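Local coordinates for FdxN element excision controlling factor XisI (PDB 2NVM), which controls excision of the fdxN element, acting with XisF and XisH in the site-specific recombination of nitrogen-fixation genes in cyanobacteria, at the interface of chains A and B. Numbering follows the deposited sequence. Chains: chain A/B, FdxN element excision controlling factor XisI.

Contact 1: the interface of chains A and B. Residues chain A 46-48, 59; chain B 55, 57, 75.
A:Arg46 and B:Tyr75 meet where the sheets of the two XisI chains pack face to face, in one half of a two-fold symmetric interface. The guanidinium and the phenol ring are steeply inclined, their planes 70° apart. NH1 of A:Arg46 nevertheless points its N-H within the guanidinium plane at the phenolic OH of B:Tyr75, giving a hydrogen bond of 3.1 Å. The arginine chain bends at chi2 (87°), which carries CD and NH1 past the hydroxyl instead of straight away from the strand. That same OH donates to the side-chain oxygen OE1 of B:Gln55, approached nearly along the C=O axis and at the edge of the tyrosine ring. One hydroxyl thus links arginine and glutamine, and the second bond should limit how the phenol turns.

B:Gln55 crosses A:Ile48 at about a right angle, its CB resting 3.6 Å from CG1 of the isoleucine. CG of the glutamine lies near the backbone O of A:Leu47, and the bend at chi2 (-65°) then turns the amide toward B:Tyr75. Two methyls lie off the same side of the tyrosine ring, CD1 of A:Ile48 nearest CE1 and CD1 of A:Leu59 nearest CE2. A:Leu59 and B:Leu57 reach toward each other tip to tip, methyl CD2 of the first lying 3.6 Å from methyl CD1 of the second.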
loop_
_atom_site.group_PDB
_atom_site.type_symbol
_atom_site.label_atom_id
_atom_site.label_comp_id
_atom_site.label_asym_id
_atom_site.label_seq_id
_atom_site.Cartn_x
_atom_site.Cartn_y
_atom_site.Cartn_z
ATOM N N ARG A 46 3.497 -8.308 1.240
ATOM C CA ARG A 46 2.280 -7.837 1.918
ATOM C C ARG A 46 1.245 -7.501 0.848
ATOM O O ARG A 46 1.592 -6.931 -0.184
ATOM C CB ARG A 46 2.491 -6.589 2.802
ATOM C CG ARG A 46 3.471 -6.721 3.984
ATOM C CD ARG A 46 4.906 -6.426 3.603
ATOM N NE ARG A 46 5.839 -6.688 4.711
ATOM C CZ ARG A 46 6.121 -5.868 5.734
ATOM N NH1 ARG A 46 5.542 -4.674 5.856
ATOM N NH2 ARG A 46 7.000 -6.245 6.654
ATOM N N LEU A 47 -0.007 -7.873 1.110
ATOM C CA LEU A 47 -1.143 -7.616 0.260
ATOM C C LEU A 47 -1.983 -6.558 0.996
ATOM O O LEU A 47 -2.206 -6.679 2.204
ATOM C CB LEU A 47 -1.921 -8.924 0.050
ATOM C CG LEU A 47 -2.938 -8.997 -1.088
ATOM C CD1 LEU A 47 -2.257 -8.711 -2.422
ATOM C CD2 LEU A 47 -3.645 -10.371 -1.095
ATOM N N ILE A 48 -2.381 -5.503 0.286
ATOM C CA ILE A 48 -3.186 -4.408 0.840
ATOM C C ILE A 48 -4.377 -4.195 -0.122
ATOM O O ILE A 48 -4.220 -3.617 -1.211
ATOM C CB ILE A 48 -2.375 -3.106 1.012
ATOM C CG1 ILE A 48 -0.946 -3.376 1.516
ATOM C CG2 ILE A 48 -3.157 -2.116 1.916
ATOM C CD1 ILE A 48 -0.150 -2.085 1.866
ATOM N N LEU A 59 3.093 -5.331 -2.292
ATOM C CA LEU A 59 4.447 -4.819 -2.130
ATOM C C LEU A 59 5.281 -5.790 -1.314
ATOM O O LEU A 59 4.753 -6.767 -0.757
ATOM C CB LEU A 59 4.429 -3.423 -1.491
ATOM C CG LEU A 59 3.807 -3.164 -0.100
ATOM C CD1 LEU A 59 4.506 -3.898 1.034
ATOM C CD2 LEU A 59 3.854 -1.682 0.220
ATOM N N GLN B 55 -3.001 -3.494 7.150
ATOM C CA GLN B 55 -2.066 -2.796 6.255
ATOM C C GLN B 55 -2.738 -1.468 5.946
ATOM O O GLN B 55 -3.902 -1.447 5.509
ATOM C CB GLN B 55 -1.836 -3.600 4.983
ATOM C CG GLN B 55 -1.270 -5.011 5.198
ATOM C CD GLN B 55 0.117 -5.026 5.787
ATOM O OE1 GLN B 55 0.979 -4.273 5.365
ATOM N NE2 GLN B 55 0.348 -5.904 6.754
ATOM N N LEU B 57 -1.779 2.207 4.074
ATOM C CA LEU B 57 -0.817 2.892 3.226
ATOM C C LEU B 57 -1.363 4.104 2.481
ATOM O O LEU B 57 -2.493 4.115 2.041
ATOM C CB LEU B 57 -0.227 1.857 2.271
ATOM C CG LEU B 57 0.903 2.305 1.322
ATOM C CD1 LEU B 57 2.053 1.302 1.302
ATOM C CD2 LEU B 57 0.360 2.637 -0.072
ATOM N N TYR B 75 3.314 4.427 5.551
ATOM C CA TYR B 75 2.980 3.017 5.563
ATOM C C TYR B 75 3.099 2.472 6.987
ATOM O O TYR B 75 4.166 2.530 7.603
ATOM C CB TYR B 75 3.842 2.236 4.530
ATOM C CG TYR B 75 3.668 0.728 4.520
ATOM C CD1 TYR B 75 2.411 0.117 4.787
ATOM C CD2 TYR B 75 4.732 -0.109 4.134
ATOM C CE1 TYR B 75 2.256 -1.278 4.774
ATOM C CE2 TYR B 75 4.589 -1.498 4.110
ATOM C CZ TYR B 75 3.333 -2.075 4.424
ATOM O OH TYR B 75 3.147 -3.430 4.397
#

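Contact 2: the interface of chains A and B. Residues chain A 57, 72, 75, 86-87; chain B 59, 61, 70, 72.
B:Gln70 reaches from strand 67-79 across to strand 82-87 of chain A, at a sheet-to-sheet interface of this XisI-family protein. Its CB leads away from the backbone with CG anti to N (chi1 -166°), and the chain stays extended through CD. CG lies 3.8 Å from the methyl CD1 of A:Ile72, and CD remains beside that methyl. At the amide the two tips part. NE2 donates to the carboxylate OE1 of A:Glu87 at 3.1 Å, arriving from above the carboxylate plane; amide and carboxylate are turned 80° against each other. OE1 of B:Gln70 faces the backbone of A:Glu86, where a water joins it to the carbonyl O of A:Glu86, 2.7 Å from the water, and to OE1 of A:Glu87. Cut back to an alanine, this position would probably leave the A:Glu87 carboxylate without its amide partner, cut the water off from chain B and take away part of the cover over the A:Ile72 methyl.

Beside this polar group, B:Leu59 and A:Leu57 repeat a leucine pair with the chains exchanged. CD2 of B:Leu59 also lies 3.9 Å from CD1 of A:Ile72, and its other methyl, CD1, sits by CE2 and OH of A:Tyr75. The tyrosine ring is flanked within its own chain, CG of A:Glu86 near the rim of one face and CD1 of A:Leu57 near the rim of the opposite one.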
loop_
_atom_site.group_PDB
_atom_site.type_symbol
_atom_site.label_atom_id
_atom_site.label_comp_id
_atom_site.label_asym_id
_atom_site.label_seq_id
_atom_site.Cartn_x
_atom_site.Cartn_y
_atom_site.Cartn_z
ATOM N N LEU A 57 -3.103 -3.584 -3.893
ATOM C CA LEU A 57 -1.647 -3.483 -3.960
ATOM C C LEU A 57 -0.912 -4.592 -3.257
ATOM O O LEU A 57 -1.319 -5.062 -2.182
ATOM C CB LEU A 57 -1.198 -2.110 -3.420
ATOM C CG LEU A 57 0.293 -1.663 -3.402
ATOM C CD1 LEU A 57 0.413 -0.165 -3.486
ATOM C CD2 LEU A 57 1.032 -2.139 -2.174
ATOM N N ILE A 72 6.868 -1.801 -4.627
ATOM C CA ILE A 72 5.528 -2.112 -5.142
ATOM C C ILE A 72 5.724 -3.105 -6.298
ATOM O O ILE A 72 6.461 -2.837 -7.245
ATOM C CB ILE A 72 4.783 -0.819 -5.611
ATOM C CG1 ILE A 72 4.564 0.111 -4.413
ATOM C CG2 ILE A 72 3.459 -1.153 -6.327
ATOM C CD1 ILE A 72 4.029 1.506 -4.789
ATOM N N TYR A 75 0.080 -3.194 -8.606
ATOM C CA TYR A 75 -0.827 -2.138 -8.129
ATOM C C TYR A 75 -1.913 -1.830 -9.153
ATOM O O TYR A 75 -1.610 -1.490 -10.295
ATOM C CB TYR A 75 -0.028 -0.883 -7.659
ATOM C CG TYR A 75 -0.860 0.318 -7.244
ATOM C CD1 TYR A 75 -2.047 0.160 -6.510
ATOM C CD2 TYR A 75 -0.398 1.640 -7.474
ATOM C CE1 TYR A 75 -2.829 1.273 -6.127
ATOM C CE2 TYR A 75 -1.161 2.769 -7.085
ATOM C CZ TYR A 75 -2.375 2.562 -6.404
ATOM O OH TYR A 75 -3.142 3.588 -5.976
ATOM N N GLU A 86 -1.412 0.152 -12.547
ATOM C CA GLU A 86 -0.383 1.144 -12.183
ATOM C C GLU A 86 1.005 0.519 -12.155
ATOM O O GLU A 86 1.971 1.190 -12.488
ATOM C CB GLU A 86 -0.716 1.812 -10.846
ATOM C CG GLU A 86 -2.146 2.400 -10.717
ATOM C CD GLU A 86 -2.458 3.619 -11.582
ATOM O OE1 GLU A 86 -1.723 3.983 -12.514
ATOM O OE2 GLU A 86 -3.503 4.233 -11.326
ATOM N N GLU A 87 1.096 -0.745 -11.733
ATOM C CA GLU A 87 2.352 -1.497 -11.696
ATOM C C GLU A 87 2.055 -2.959 -12.013
ATOM O O GLU A 87 1.170 -3.535 -11.394
ATOM C CB GLU A 87 2.981 -1.383 -10.296
ATOM C CG GLU A 87 4.366 -2.054 -10.155
ATOM C CD GLU A 87 5.465 -1.424 -11.013
ATOM O OE1 GLU A 87 5.425 -0.202 -11.246
ATOM O OE2 GLU A 87 6.397 -2.151 -11.420
ATOM N N LEU B 59 0.072 6.579 -0.584
ATOM C CA LEU B 59 1.033 6.788 -1.655
ATOM C C LEU B 59 0.552 7.845 -2.619
ATOM O O LEU B 59 -0.607 8.238 -2.572
ATOM C CB LEU B 59 1.294 5.468 -2.396
ATOM C CG LEU B 59 0.188 4.677 -3.117
ATOM C CD1 LEU B 59 -0.446 5.395 -4.274
ATOM C CD2 LEU B 59 0.816 3.385 -3.646
ATOM N N CYS B 61 0.779 8.626 -6.909
ATOM C CA CYS B 61 1.033 7.971 -8.175
ATOM C C CYS B 61 0.494 8.784 -9.350
ATOM O O CYS B 61 -0.595 9.367 -9.264
ATOM C CB CYS B 61 0.418 6.567 -8.134
ATOM S SG CYS B 61 0.641 5.546 -9.579
ATOM N N GLN B 70 5.672 7.062 -8.384
ATOM C CA GLN B 70 4.994 5.977 -7.651
ATOM C C GLN B 70 5.765 5.885 -6.340
ATOM O O GLN B 70 6.742 5.157 -6.236
ATOM C CB GLN B 70 4.995 4.680 -8.458
ATOM C CG GLN B 70 4.036 3.652 -7.917
ATOM C CD GLN B 70 3.985 2.405 -8.801
ATOM O OE1 GLN B 70 3.106 2.285 -9.657
ATOM N NE2 GLN B 70 4.977 1.526 -8.656
ATOM N N ILE B 72 5.635 5.855 -1.923
ATOM C CA ILE B 72 4.998 5.593 -0.607
ATOM C C ILE B 72 5.318 6.788 0.291
ATOM O O ILE B 72 6.493 7.155 0.407
ATOM C CB ILE B 72 5.490 4.259 0.001
ATOM C CG1 ILE B 72 5.054 3.101 -0.928
ATOM C CG2 ILE B 72 4.969 4.073 1.476
ATOM C CD1 ILE B 72 5.527 1.729 -0.493
HETATM O O HOH W 1 4.496 2.214 -12.453
#

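Contact 3: the interface of chains A and B. Residues chain A 41, 63, 65; chain B 111, 113-115, 118.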
loop_
_atom_site.group_PDB
_atom_site.type_symbol
_atom_site.label_atom_id
_atom_site.label_comp_id
_atom_site.label_asym_id
_atom_site.label_seq_id
_atom_site.Cartn_x
_atom_site.Cartn_y
_atom_site.Cartn_z
ATOM N N ASP A 41 11.869 -8.876 9.764
ATOM C CA ASP A 41 12.730 -7.918 9.017
ATOM C C ASP A 41 13.376 -8.366 7.733
ATOM O O ASP A 41 13.975 -7.541 7.034
ATOM C CB ASP A 41 13.778 -7.350 9.965
ATOM C CG ASP A 41 13.152 -6.545 11.038
ATOM O OD1 ASP A 41 12.323 -5.689 10.663
ATOM O OD2 ASP A 41 13.485 -6.749 12.220
ATOM N N TRP A 63 14.510 -5.702 5.086
ATOM C CA TRP A 63 15.924 -5.381 4.968
ATOM C C TRP A 63 16.709 -6.529 4.358
ATOM O O TRP A 63 16.515 -7.676 4.756
ATOM C CB TRP A 63 16.507 -5.072 6.339
ATOM C CG TRP A 63 15.891 -3.878 6.909
ATOM C CD1 TRP A 63 14.718 -3.821 7.584
ATOM C CD2 TRP A 63 16.378 -2.543 6.815
ATOM N NE1 TRP A 63 14.437 -2.538 7.924
ATOM C CE2 TRP A 63 15.443 -1.722 7.482
ATOM C CE3 TRP A 63 17.519 -1.954 6.233
ATOM C CZ2 TRP A 63 15.601 -0.324 7.589
ATOM C CZ3 TRP A 63 17.703 -0.553 6.366
ATOM C CH2 TRP A 63 16.739 0.239 7.036
ATOM N N GLY A 65 20.249 -7.142 4.424
ATOM C CA GLY A 65 21.478 -6.732 5.125
ATOM C C GLY A 65 21.196 -5.321 5.625
ATOM O O GLY A 65 20.180 -5.111 6.299
ATOM N N GLY B 111 10.174 0.429 11.638
ATOM C CA GLY B 111 10.564 -0.473 10.564
ATOM C C GLY B 111 11.507 0.179 9.576
ATOM O O GLY B 111 12.369 -0.491 9.042
ATOM N N HIS B 113 13.875 2.200 10.424
ATOM C CA HIS B 113 15.223 2.174 11.032
ATOM C C HIS B 113 15.748 0.745 10.838
ATOM O O HIS B 113 14.985 -0.182 10.879
ATOM C CB HIS B 113 15.244 2.517 12.521
ATOM C CG HIS B 113 15.015 3.961 12.827
ATOM N ND1 HIS B 113 15.312 4.972 11.938
ATOM C CD2 HIS B 113 14.702 4.572 13.992
ATOM C CE1 HIS B 113 15.082 6.139 12.509
ATOM N NE2 HIS B 113 14.721 5.925 13.759
ATOM N N HIS B 114 17.034 0.566 10.571
ATOM C CA HIS B 114 17.624 -0.795 10.470
ATOM C C HIS B 114 17.415 -1.527 11.828
ATOM O O HIS B 114 17.490 -0.859 12.870
ATOM C CB HIS B 114 19.117 -0.697 10.140
ATOM C CG HIS B 114 19.774 -2.016 9.893
ATOM N ND1 HIS B 114 20.372 -2.749 10.896
ATOM C CD2 HIS B 114 19.923 -2.737 8.760
ATOM C CE1 HIS B 114 20.861 -3.865 10.389
ATOM N NE2 HIS B 114 20.611 -3.878 9.092
ATOM N N PRO B 115 17.116 -2.854 11.838
ATOM C CA PRO B 115 16.915 -3.601 13.119
ATOM C C PRO B 115 17.943 -3.324 14.231
ATOM O O PRO B 115 17.551 -3.129 15.382
ATOM C CB PRO B 115 16.973 -5.060 12.667
ATOM C CG PRO B 115 16.371 -5.007 11.311
ATOM C CD PRO B 115 16.914 -3.760 10.682
ATOM N N ARG B 118 17.345 0.233 16.218
ATOM C CA ARG B 118 16.114 0.410 17.021
ATOM C C ARG B 118 16.255 0.615 18.522
ATOM O O ARG B 118 15.465 1.349 19.111
ATOM C CB ARG B 118 15.105 -0.695 16.718
ATOM C CG ARG B 118 14.622 -0.604 15.316
ATOM C CD ARG B 118 13.769 -1.760 14.919
ATOM N NE ARG B 118 13.647 -1.782 13.468
ATOM C CZ ARG B 118 13.190 -2.782 12.726
ATOM N NH1 ARG B 118 12.755 -3.902 13.277
ATOM N NH2 ARG B 118 13.178 -2.658 11.400
#
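Edge-to-face and CH-pi packing bring A:Trp63 against B:His114 and B:Pro115. CA of B:His114 sits over the six-membered ring of the indole, 3.7 Å from its centroid, and CD of B:Pro115 lies over the five-membered ring on the same face. The imidazole presents its edge to the indole, the planes 78° apart. With CG anti to the backbone N (chi1 -175°), the histidine swings its ring toward A:Gly65, whose carbonyl O takes a weak hydrogen bond from NE2.

Among the firmer hydrogen bonds, the indole NE1 of A:Trp63 donates to the backbone O of B:Gly111 at 3.1 Å, in the ring plane and almost in line with the carbonyl (172°), which should help fix the rotation of the indole.

The charged pair is B:Arg118 and A:Asp41, a salt bridge with NH1 3.1 Å from OD2. NH2 of the arginine also donates to OD1 at 3.2 Å, from above the carboxylate plane. Second-shell support comes from the carbonyl O of B:His113, which accepts from NH2 and steadies the guanidinium, while CA of B:Pro115 covers its face.

In the fold, A:Trp63 stands near the end of strand 55-64 and A:Asp41 in a loop, facing the B segment that leads through the 3-10 helix 115-117 to B:Arg118 just beyond it.

Contact 1 and contact 2 are neighbours, their C-alpha centres about 10 Å apart, whereas contact 3 lies about 17 Å from contact 1 and 22 Å from contact 2. Strand 55-64 of chain A runs through all three, giving A:Leu59 to contact 1, A:Leu57 to contact 2 and A:Trp63 to contact 3. A:Leu59, B:Leu57 and B:Tyr75 of contact 1 reappear in contact 2 as B:Leu59, A:Leu57 and A:Tyr75. This suggests that contacts 1 and 2 belong to one sheet-to-sheet core, with contact 3 adding loop residues farther out. Such a span is consistent with a stable dimer, although the structure alone does not prove one.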